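Local coordinates for thiol-disulfide oxidoreductase (Bacteroides thetaiotaomicron, PDB 3FW2), which belongs to the TlpA-like thioredoxin family and probably has oxidoreductase activity, this chain being the C-terminal domain of a longer protein, at residues L36-W41 / A119-S124; D29-K34 / G71-S76; Y10-S15 / G127-K132; A42-S47 / Y115-N120. All blocks are in the same frame, centred on the assembly; numbering follows the deposited sequence.

Contact 1 (L36-W41 / A119-S124); sequences LLINFW and ANILLS
Leu36, Ile38 and Phe40 of the first strand share one face of the sheet with Ala119, Ile121 and Leu123 of the second; Leu37, Asn39, Asn120 and Leu122 take the opposite face. Ile38 and Ile121 run alongside each other in the same direction, Ile38 CB resting 3.8 Å from Ile121 CG2. With CG1 anti to the backbone N (chi1 -172°), Ile121 sets CG2 between its backbone N and carbonyl carbon, facing Ile38; this methyl also meets the edge of the Phe40 ring, 4.2 Å from CE2. Obliquely across, Ile38 CD1 touches Leu123 CD1 at 4.0 Å. On the other face Leu122 swings CD1 to 4.2 Å from Leu37 CB, while Asn120 presses CB to 3.2 Å from Ile38 O and sends ND2 to Leu134 O. Between the two faces, three hydrogen-bonded pairs supply six backbone bonds. The straightest, Phe40 N to Ala119 O (2.8 Å, 177° at the hydrogen), meets its acceptor from above the carbonyl plane; its mate, Ala119 N to Phe40 O, is the longest at 3.2 Å. Strand 70-76 flanks the other edge of 35-41 in parallel, giving the mixed central sheet of the thioredoxin fold.

Contact 2 (D29-K34 / G71-S76); sequences DAFKQK and GMLGIS
Apolar packing carries most of this contact, and Phe31 does nearly all of it. With CG anti to its carbonyl carbon (chi1 -56°), the ring reaches over strand 70-76 near its start and crosses Leu73 at about a right angle, CZ lying 4.0 Å from Leu73 CB. Ring atom CD1 is 4.2 Å from Gly71 CA; a CB on Gly71 would clash with Phe31 CD1. Ala30 CB covers part of one ring face. An alanine in place of Phe31 removes the ring that touches Gly71 and Leu73, and would probably loosen the loop from the sheet.

The strand belongs to the mixed sheet of the thioredoxin fold, where it runs parallel to 35-41; the loop leads into that neighbour. Met72, a selenomethionine, leaves the strand on the far side from the loop and packs on helix 48-64, while its carbonyl O comes 3.4 Å from Phe31 CZ.

The polar bonds stay within the loop or lead out of the contact. Lys34 N to Phe31 O, 3.0 Å, closes a type II turn. Lys32 NZ forms a salt bridge with Asp29 OD1, also 3.0 Å, from above the carboxylate plane. Lys34 runs extended past Gly71 and bonds through NZ to Asn67 O.

Contact 3 (Y10-S15 / G127-K132); sequences YAPFFS and GKILAK
Ala11 N gives a hydrogen bond to Gly127 O at 2.8 Å, nearly straight at 164° and in the carbonyl plane. It accompanies a single backbone bridge between Tyr10 and Lys128, which fastens the N-terminal segment alongside the outermost strand of the thioredoxin-fold sheet, 129-132, the second arm of the hairpin that begins with 119-123. Gly127 O also receives a CA-H...O contact from Tyr10 CA at 3.6 Å, and Ala11 CB lies 3.4 Å from it.

The two long side chains leave their backbones pointing apart and then converge. Lys128 is bent at chi2 (82°) and chi3 (70°), which lays its CD over one face of the Tyr10 ring, offset toward the rim, in a CH-pi contact 4.1 Å from the centroid. From there the chain runs obliquely on toward the phenol end. An alanine at Lys128 takes away the aliphatic cover of this ring face and would probably let the ring move more freely. Deeper in, the packing turns apolar: Ile129 CD1 approaches Pro12 CD at 4.5 Å, and Ala11 leans on Leu123 of the neighbouring strand.

Further out, opposite Leu122, the edge strand carries an extra residue, with Leu130 and Ala131 forming a classic beta bulge. Lys128 N is gripped twice, by Ser124 OG and Asp126 OD1, within the turn between the hairpin arms. Just before the strand, Gly127 adopts a positive phi, at which a CB would run into the carbonyl O of Asp126.

Contact 4 (A42-S47 / Y115-N120); sequences ASWNDS and YKIPAN
Asn45 OD1 is held by one hydrogen bond, from ND2 of Asn45 of the second subunit, and that same neighbouring ND2 makes a further, weak bond to Trp44 O. The amide is thus tied to the other subunit, with its own ND2 turned to Ile117: it lies 3.2 Å from Ile117 O and 3.6 Å from Ile117 CG1. The torsion responsible puts CG anti to the backbone N (chi1 -176°), and the two side chains pass each other running antiparallel.

Ile117 sets its terminal methyl against three side chains of the loop. CD1 is 3.8 Å from Ala42 CB and equally 3.8 Å from Asn45 CB. It also stands over the six-membered ring of Trp44 in a CH-pi contact, 4.3 Å from the centroid and 27° off the normal. Ala42 CB covers part of the same indole face nearer the rim. The ring is anchored at its other end by Trp44 NE1 to Leu77 O. A type I turn from Ala42 to Asn45, closed by Asn45 N to Ala42 O at 3.0 Å, brings these three side chains round the methyl.

The peptide between Ile117 and Pro118 is cis, as in the cis-proline loop of thioredoxins, which faces the redox-active CXXC. Here the facing loop 42-47 contains no cysteine, and Asn45 probably stands where the first one would be expected. Loop 42-47 joins strand 35-41 to helix 48-64, whose N-cap is Ser47, while Pro118 packs on the first turns of that helix just ahead of strand 119-123.

Contacts 1, 2 and 4 are buried, contact 1 closest to the chain's centre as a backbone-bonded pairing deep in the sheet; contact 3 is only partly buried. Contact 2 adjoins contact 1 through strands 35-41 and 70-76, whose backbones are hydrogen-bonded, but relies on one aromatic side chain instead of strand pairing. Contact 3 closes the other side, with strand 129-132 bonded to Leu122 of contact 1 and Ala11 packed on Leu123; it mixes a single backbone bridge with a lysine-tyrosine overlay near the surface. Contact 4 continues both strands of contact 1 into the loops at one end, shares Ala119 and Asn120 with it, and alone among them meets the second subunit.

Contact 1 (L36-W41 / A119-S124)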
# COMPACT_ATOMS: atom_id res chain seq x y z
N LEU A 36 -15.43 16.62 7.22
CA LEU A 36 -14.51 15.63 7.75
C LEU A 36 -13.34 15.43 6.80
O LEU A 36 -13.53 15.09 5.64
CB LEU A 36 -15.24 14.32 8.01
CG LEU A 36 -14.45 13.17 8.61
CD1 LEU A 36 -13.88 13.46 9.99
CD2 LEU A 36 -15.37 11.89 8.62
N LEU A 37 -12.13 15.62 7.33
CA LEU A 37 -10.89 15.33 6.63
C LEU A 37 -10.39 13.98 7.09
O LEU A 37 -10.07 13.80 8.26
CB LEU A 37 -9.85 16.38 6.96
CG LEU A 37 -8.49 16.18 6.28
CD1 LEU A 37 -8.52 16.27 4.74
CD2 LEU A 37 -7.48 17.19 6.81
N ILE A 38 -10.33 13.05 6.14
CA ILE A 38 -9.95 11.65 6.39
C ILE A 38 -8.61 11.41 5.76
O ILE A 38 -8.45 11.70 4.56
CB ILE A 38 -10.93 10.66 5.79
CG1 ILE A 38 -12.34 10.83 6.39
CG2 ILE A 38 -10.46 9.24 6.03
CD1 ILE A 38 -13.37 9.83 5.76
N ASN A 39 -7.61 11.05 6.58
CA ASN A 39 -6.27 10.72 6.06
C ASN A 39 -5.98 9.23 6.17
O ASN A 39 -6.30 8.57 7.19
CB ASN A 39 -5.18 11.57 6.70
CG ASN A 39 -4.84 11.13 8.13
OD1 ASN A 39 -3.80 10.46 8.38
ND2 ASN A 39 -5.66 11.51 9.04
N PHE A 40 -5.38 8.69 5.14
CA PHE A 40 -5.03 7.28 5.06
C PHE A 40 -3.50 7.11 5.11
O PHE A 40 -2.76 7.86 4.48
CB PHE A 40 -5.50 6.68 3.74
CG PHE A 40 -7.00 6.63 3.56
CD1 PHE A 40 -7.72 5.53 3.95
CD2 PHE A 40 -7.68 7.71 3.07
CE1 PHE A 40 -9.11 5.47 3.78
CE2 PHE A 40 -9.08 7.65 2.92
CZ PHE A 40 -9.76 6.52 3.28
N TRP A 41 -3.05 6.12 5.88
CA TRP A 41 -1.63 5.95 6.14
C TRP A 41 -1.41 4.52 6.63
O TRP A 41 -2.36 3.74 6.80
CB TRP A 41 -1.18 6.93 7.24
CG TRP A 41 -1.77 6.67 8.59
CD1 TRP A 41 -3.07 6.86 8.97
CD2 TRP A 41 -1.11 6.09 9.72
NE1 TRP A 41 -3.25 6.47 10.26
CE2 TRP A 41 -2.08 5.98 10.75
CE3 TRP A 41 0.19 5.68 9.97
CZ2 TRP A 41 -1.76 5.49 12.02
CZ3 TRP A 41 0.51 5.19 11.21
CH2 TRP A 41 -0.47 5.07 12.22
N ALA A 119 -2.82 9.23 1.56
CA ALA A 119 -3.91 9.78 0.75
C ALA A 119 -4.82 10.52 1.71
O ALA A 119 -4.76 10.29 2.91
CB ALA A 119 -4.73 8.61 0.06
N ASN A 120 -5.68 11.40 1.17
CA ASN A 120 -6.74 11.97 1.98
C ASN A 120 -8.01 12.27 1.16
O ASN A 120 -8.02 12.19 -0.08
CB ASN A 120 -6.26 13.17 2.80
CG ASN A 120 -5.91 14.34 1.95
OD1 ASN A 120 -6.66 14.69 1.06
ND2 ASN A 120 -4.77 15.00 2.27
N ILE A 121 -9.08 12.55 1.87
CA ILE A 121 -10.35 12.85 1.25
C ILE A 121 -11.10 13.76 2.19
O ILE A 121 -11.01 13.60 3.41
CB ILE A 121 -11.15 11.58 0.87
CG1 ILE A 121 -12.38 11.95 0.03
CG2 ILE A 121 -11.63 10.83 2.10
CD1 ILE A 121 -13.04 10.78 -0.71
N LEU A 122 -11.82 14.72 1.63
CA LEU A 122 -12.54 15.74 2.41
C LEU A 122 -14.01 15.62 2.09
O LEU A 122 -14.36 15.65 0.93
CB LEU A 122 -12.03 17.11 2.04
CG LEU A 122 -12.65 18.35 2.71
CD1 LEU A 122 -12.42 18.30 4.27
CD2 LEU A 122 -12.03 19.61 2.12
N LEU A 123 -14.81 15.47 3.14
CA LEU A 123 -16.25 15.34 3.03
C LEU A 123 -16.95 16.54 3.58
O LEU A 123 -16.58 17.06 4.63
CB LEU A 123 -16.71 14.14 3.82
CG LEU A 123 -16.01 12.79 3.60
CD1 LEU A 123 -16.70 11.59 4.37
CD2 LEU A 123 -16.00 12.55 2.07
N SER A 124 -18.04 16.93 2.93
CA SER A 124 -18.95 17.91 3.54
C SER A 124 -19.71 17.26 4.71
O SER A 124 -19.68 16.02 4.89
CB SER A 124 -19.87 18.47 2.43
OG SER A 124 -20.88 17.54 2.16

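Contact 2 (D29-K34 / G71-S76)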
# COMPACT_ATOMS: atom_id res chain seq x y z
N ASP A 29 -20.28 10.93 17.16
CA ASP A 29 -20.48 12.22 17.81
C ASP A 29 -19.40 13.25 17.53
O ASP A 29 -19.70 14.43 17.47
CB ASP A 29 -20.58 12.04 19.32
CG ASP A 29 -21.87 11.33 19.76
OD1 ASP A 29 -22.87 11.20 18.98
OD2 ASP A 29 -21.87 10.92 20.94
N ALA A 30 -18.15 12.80 17.40
CA ALA A 30 -17.05 13.73 17.17
C ALA A 30 -17.20 14.44 15.84
O ALA A 30 -16.66 15.54 15.68
CB ALA A 30 -15.72 13.00 17.21
N PHE A 31 -17.94 13.82 14.89
CA PHE A 31 -17.97 14.30 13.53
C PHE A 31 -19.30 14.71 13.03
O PHE A 31 -19.41 15.35 12.00
CB PHE A 31 -17.44 13.20 12.62
CG PHE A 31 -16.08 12.71 12.99
CD1 PHE A 31 -15.10 13.57 13.40
CD2 PHE A 31 -15.80 11.35 12.96
CE1 PHE A 31 -13.80 13.10 13.71
CE2 PHE A 31 -14.55 10.87 13.29
CZ PHE A 31 -13.55 11.75 13.70
N LYS A 32 -20.37 14.35 13.74
CA LYS A 32 -21.68 14.69 13.21
C LYS A 32 -21.88 16.19 13.04
O LYS A 32 -21.49 17.00 13.87
CB LYS A 32 -22.82 14.09 14.07
CG LYS A 32 -22.90 14.61 15.43
CD LYS A 32 -23.96 13.77 16.22
CE LYS A 32 -23.99 14.21 17.70
NZ LYS A 32 -24.89 13.37 18.58
N GLN A 33 -22.46 16.55 11.92
CA GLN A 33 -22.70 17.94 11.54
C GLN A 33 -21.43 18.73 11.23
O GLN A 33 -21.49 19.94 11.08
CB GLN A 33 -23.59 18.70 12.53
CG GLN A 33 -25.08 18.45 12.38
CD GLN A 33 -25.45 16.98 12.23
OE1 GLN A 33 -25.35 16.18 13.19
NE2 GLN A 33 -25.90 16.60 11.03
N LYS A 34 -20.31 18.04 11.10
CA LYS A 34 -19.07 18.66 10.67
C LYS A 34 -18.62 18.08 9.32
O LYS A 34 -18.91 16.95 8.99
CB LYS A 34 -17.97 18.37 11.69
CG LYS A 34 -18.32 18.81 13.11
CD LYS A 34 -17.04 18.90 13.95
CE LYS A 34 -17.33 19.16 15.40
NZ LYS A 34 -16.03 19.09 16.15
N GLY A 71 -13.81 18.22 11.39
CA GLY A 71 -13.25 17.12 12.14
C GLY A 71 -12.19 16.38 11.33
O GLY A 71 -12.13 16.52 10.11
N MSE A 72 -11.38 15.57 12.02
CA MSE A 72 -10.30 14.79 11.39
C MSE A 72 -10.33 13.34 11.82
O MSE A 72 -10.51 13.00 13.03
CB MSE A 72 -8.94 15.40 11.73
CG MSE A 72 -8.75 16.74 11.15
SE MSE A 72 -7.04 17.53 11.83
CE MSE A 72 -5.73 16.21 11.19
N LEU A 73 -10.09 12.43 10.87
CA LEU A 73 -10.06 11.01 11.17
C LEU A 73 -8.88 10.39 10.40
O LEU A 73 -8.83 10.51 9.20
CB LEU A 73 -11.32 10.29 10.67
CG LEU A 73 -11.41 8.79 10.90
CD1 LEU A 73 -11.30 8.44 12.39
CD2 LEU A 73 -12.71 8.24 10.26
N GLY A 74 -8.04 9.63 11.10
CA GLY A 74 -6.97 8.87 10.47
C GLY A 74 -7.42 7.43 10.35
O GLY A 74 -7.85 6.81 11.33
N ILE A 75 -7.28 6.90 9.14
CA ILE A 75 -7.55 5.50 8.84
C ILE A 75 -6.26 4.82 8.44
O ILE A 75 -5.62 5.18 7.44
CB ILE A 75 -8.56 5.37 7.72
CG1 ILE A 75 -9.90 6.01 8.14
CG2 ILE A 75 -8.72 3.90 7.36
CD1 ILE A 75 -11.03 5.89 7.16
N SER A 76 -5.84 3.85 9.24
CA SER A 76 -4.62 3.11 8.94
C SER A 76 -4.87 1.83 8.17
O SER A 76 -5.87 1.13 8.43
CB SER A 76 -3.87 2.75 10.20
OG SER A 76 -2.70 1.97 9.90

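Contact 3 (Y10-S15 / G127-K132)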
# COMPACT_ATOMS: atom_id res chain seq x y z
N TYR A 10 -21.68 10.77 -2.81
CA TYR A 10 -21.73 10.57 -1.37
C TYR A 10 -20.67 9.54 -0.97
O TYR A 10 -20.51 8.53 -1.65
CB TYR A 10 -23.11 10.07 -0.97
CG TYR A 10 -24.17 11.13 -0.97
CD1 TYR A 10 -24.11 12.20 -0.06
CD2 TYR A 10 -25.26 11.05 -1.83
CE1 TYR A 10 -25.10 13.16 -0.01
CE2 TYR A 10 -26.27 12.02 -1.80
CZ TYR A 10 -26.18 13.08 -0.88
OH TYR A 10 -27.16 14.06 -0.82
N ALA A 11 -19.97 9.82 0.13
CA ALA A 11 -18.91 8.95 0.66
C ALA A 11 -19.42 7.50 0.86
O ALA A 11 -20.44 7.31 1.48
CB ALA A 11 -18.43 9.50 2.03
N PRO A 12 -18.67 6.48 0.38
CA PRO A 12 -19.00 5.10 0.80
C PRO A 12 -19.02 4.90 2.32
O PRO A 12 -18.24 5.55 3.07
CB PRO A 12 -17.87 4.26 0.18
CG PRO A 12 -17.41 5.07 -1.06
CD PRO A 12 -17.54 6.52 -0.58
N PHE A 13 -19.90 4.03 2.77
CA PHE A 13 -19.98 3.79 4.21
C PHE A 13 -18.71 3.18 4.74
O PHE A 13 -18.05 2.38 4.04
CB PHE A 13 -21.12 2.85 4.49
CG PHE A 13 -21.29 2.55 5.93
CD1 PHE A 13 -21.78 3.50 6.79
CD2 PHE A 13 -21.05 1.28 6.39
CE1 PHE A 13 -21.98 3.18 8.16
CE2 PHE A 13 -21.25 0.97 7.74
CZ PHE A 13 -21.69 1.90 8.60
N PHE A 14 -18.33 3.60 5.94
CA PHE A 14 -17.38 2.85 6.70
C PHE A 14 -17.75 2.86 8.16
O PHE A 14 -18.44 3.75 8.62
CB PHE A 14 -15.95 3.41 6.52
CG PHE A 14 -15.81 4.79 7.02
CD1 PHE A 14 -15.93 5.84 6.16
CD2 PHE A 14 -15.51 5.04 8.39
CE1 PHE A 14 -15.82 7.17 6.62
CE2 PHE A 14 -15.42 6.33 8.85
CZ PHE A 14 -15.56 7.40 7.97
N SER A 15 -17.27 1.84 8.87
CA SER A 15 -17.41 1.70 10.28
C SER A 15 -16.23 0.92 10.76
O SER A 15 -16.11 -0.27 10.49
CB SER A 15 -18.71 0.96 10.63
OG SER A 15 -18.83 0.67 12.02
N GLY A 127 -21.80 14.34 3.85
CA GLY A 127 -21.14 13.18 3.31
C GLY A 127 -20.68 13.30 1.88
O GLY A 127 -20.13 12.34 1.32
N LYS A 128 -20.86 14.45 1.25
CA LYS A 128 -20.48 14.61 -0.16
C LYS A 128 -18.95 14.72 -0.25
O LYS A 128 -18.37 15.40 0.58
CB LYS A 128 -21.04 15.91 -0.71
CG LYS A 128 -21.43 15.84 -2.11
CD LYS A 128 -22.85 15.22 -2.21
CE LYS A 128 -23.94 16.14 -1.68
NZ LYS A 128 -25.29 15.54 -1.89
N ILE A 129 -18.35 14.12 -1.27
CA ILE A 129 -16.93 14.19 -1.51
C ILE A 129 -16.58 15.51 -2.15
O ILE A 129 -16.94 15.76 -3.35
CB ILE A 129 -16.43 13.01 -2.34
CG1 ILE A 129 -16.66 11.71 -1.58
CG2 ILE A 129 -14.90 13.18 -2.69
CD1 ILE A 129 -16.48 10.46 -2.40
N LEU A 130 -15.89 16.35 -1.37
CA LEU A 130 -15.46 17.68 -1.82
C LEU A 130 -14.12 17.71 -2.56
O LEU A 130 -13.96 18.45 -3.54
CB LEU A 130 -15.41 18.67 -0.64
CG LEU A 130 -16.69 18.87 0.16
CD1 LEU A 130 -16.44 19.78 1.41
CD2 LEU A 130 -17.80 19.46 -0.78
N ALA A 131 -13.15 16.94 -2.10
CA ALA A 131 -11.82 16.95 -2.66
C ALA A 131 -11.07 15.73 -2.19
O ALA A 131 -11.41 15.12 -1.19
CB ALA A 131 -11.05 18.19 -2.19
N LYS A 132 -10.05 15.37 -2.95
CA LYS A 132 -9.16 14.28 -2.60
C LYS A 132 -7.72 14.72 -2.72
O LYS A 132 -7.35 15.50 -3.65
CB LYS A 132 -9.39 13.09 -3.52
CG LYS A 132 -10.76 12.47 -3.42
CD LYS A 132 -11.14 11.62 -4.63
CE LYS A 132 -10.33 10.36 -4.70
NZ LYS A 132 -11.15 9.16 -5.23

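Contact 4 (A42-S47 / Y115-N120)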
# COMPACT_ATOMS: atom_id res chain seq x y z
N ALA A 42 -0.15 4.17 6.88
CA ALA A 42 0.18 2.96 7.60
C ALA A 42 1.53 3.05 8.24
O ALA A 42 2.47 3.68 7.70
CB ALA A 42 0.16 1.72 6.68
N SER A 43 1.71 2.40 9.39
CA SER A 43 3.01 2.43 10.05
C SER A 43 4.10 1.72 9.25
O SER A 43 5.29 1.98 9.39
CB SER A 43 2.89 1.86 11.49
OG SER A 43 2.98 0.44 11.47
N TRP A 44 3.71 0.76 8.43
CA TRP A 44 4.63 0.07 7.54
C TRP A 44 5.04 0.91 6.30
O TRP A 44 5.83 0.43 5.43
CB TRP A 44 4.04 -1.30 7.12
CG TRP A 44 2.68 -1.31 6.45
CD1 TRP A 44 1.50 -1.70 7.02
CD2 TRP A 44 2.37 -0.99 5.09
NE1 TRP A 44 0.49 -1.63 6.11
CE2 TRP A 44 1.00 -1.20 4.91
CE3 TRP A 44 3.14 -0.55 3.99
CZ2 TRP A 44 0.35 -0.97 3.68
CZ3 TRP A 44 2.47 -0.32 2.76
CH2 TRP A 44 1.10 -0.52 2.63
N ASN A 45 4.53 2.16 6.21
CA ASN A 45 4.99 3.11 5.20
C ASN A 45 5.35 4.44 5.83
O ASN A 45 4.69 5.42 5.61
CB ASN A 45 3.88 3.29 4.16
CG ASN A 45 4.29 4.17 3.03
OD1 ASN A 45 5.34 3.98 2.46
ND2 ASN A 45 3.45 5.13 2.70
N ASP A 46 6.42 4.46 6.60
CA ASP A 46 6.87 5.69 7.29
C ASP A 46 7.85 6.34 6.33
O ASP A 46 9.07 6.41 6.59
CB ASP A 46 7.53 5.30 8.65
CG ASP A 46 7.83 6.51 9.54
OD1 ASP A 46 7.46 7.63 9.15
OD2 ASP A 46 8.46 6.32 10.62
N SER A 47 7.31 6.82 5.22
CA SER A 47 8.07 7.36 4.13
C SER A 47 8.27 8.87 4.29
O SER A 47 7.65 9.51 5.15
CB SER A 47 7.28 7.13 2.84
OG SER A 47 6.07 7.84 2.93
N TYR A 115 -5.09 4.24 -4.04
CA TYR A 115 -4.12 3.69 -4.94
C TYR A 115 -2.69 3.85 -4.46
O TYR A 115 -1.79 3.20 -4.98
CB TYR A 115 -4.29 4.29 -6.34
CG TYR A 115 -4.18 5.77 -6.42
CD1 TYR A 115 -2.92 6.40 -6.48
CD2 TYR A 115 -5.33 6.58 -6.50
CE1 TYR A 115 -2.83 7.83 -6.60
CE2 TYR A 115 -5.22 7.98 -6.58
CZ TYR A 115 -3.99 8.58 -6.66
OH TYR A 115 -3.88 9.95 -6.78
N LYS A 116 -2.52 4.72 -3.48
CA LYS A 116 -1.25 4.92 -2.82
C LYS A 116 -1.49 5.53 -1.46
O LYS A 116 -2.55 6.15 -1.21
CB LYS A 116 -0.29 5.77 -3.69
CG LYS A 116 -0.55 7.24 -3.73
CD LYS A 116 0.60 8.10 -4.52
CE LYS A 116 2.01 7.69 -4.15
NZ LYS A 116 3.13 8.80 -4.12
N ILE A 117 -0.51 5.39 -0.55
CA ILE A 117 -0.55 6.15 0.71
C ILE A 117 0.72 6.94 0.85
O ILE A 117 1.76 6.55 0.33
CB ILE A 117 -0.80 5.26 1.95
CG1 ILE A 117 0.09 4.01 1.88
CG2 ILE A 117 -2.30 4.92 2.05
CD1 ILE A 117 0.19 3.16 3.21
N PRO A 118 0.64 8.11 1.51
CA PRO A 118 -0.54 8.71 2.09
C PRO A 118 -1.58 9.12 1.09
O PRO A 118 -1.27 9.40 -0.10
CB PRO A 118 -0.00 9.96 2.79
CG PRO A 118 1.25 10.24 2.07
CD PRO A 118 1.83 8.93 1.76
N ALA A 119 -2.82 9.23 1.56
CA ALA A 119 -3.91 9.78 0.75
C ALA A 119 -4.82 10.52 1.71
O ALA A 119 -4.76 10.29 2.91
CB ALA A 119 -4.73 8.61 0.06
N ASN A 120 -5.68 11.40 1.17
CA ASN A 120 -6.74 11.97 1.98
C ASN A 120 -8.01 12.27 1.16
O ASN A 120 -8.02 12.19 -0.08
CB ASN A 120 -6.26 13.17 2.80
CG ASN A 120 -5.91 14.34 1.95
OD1 ASN A 120 -6.66 14.69 1.06
ND2 ASN A 120 -4.77 15.00 2.27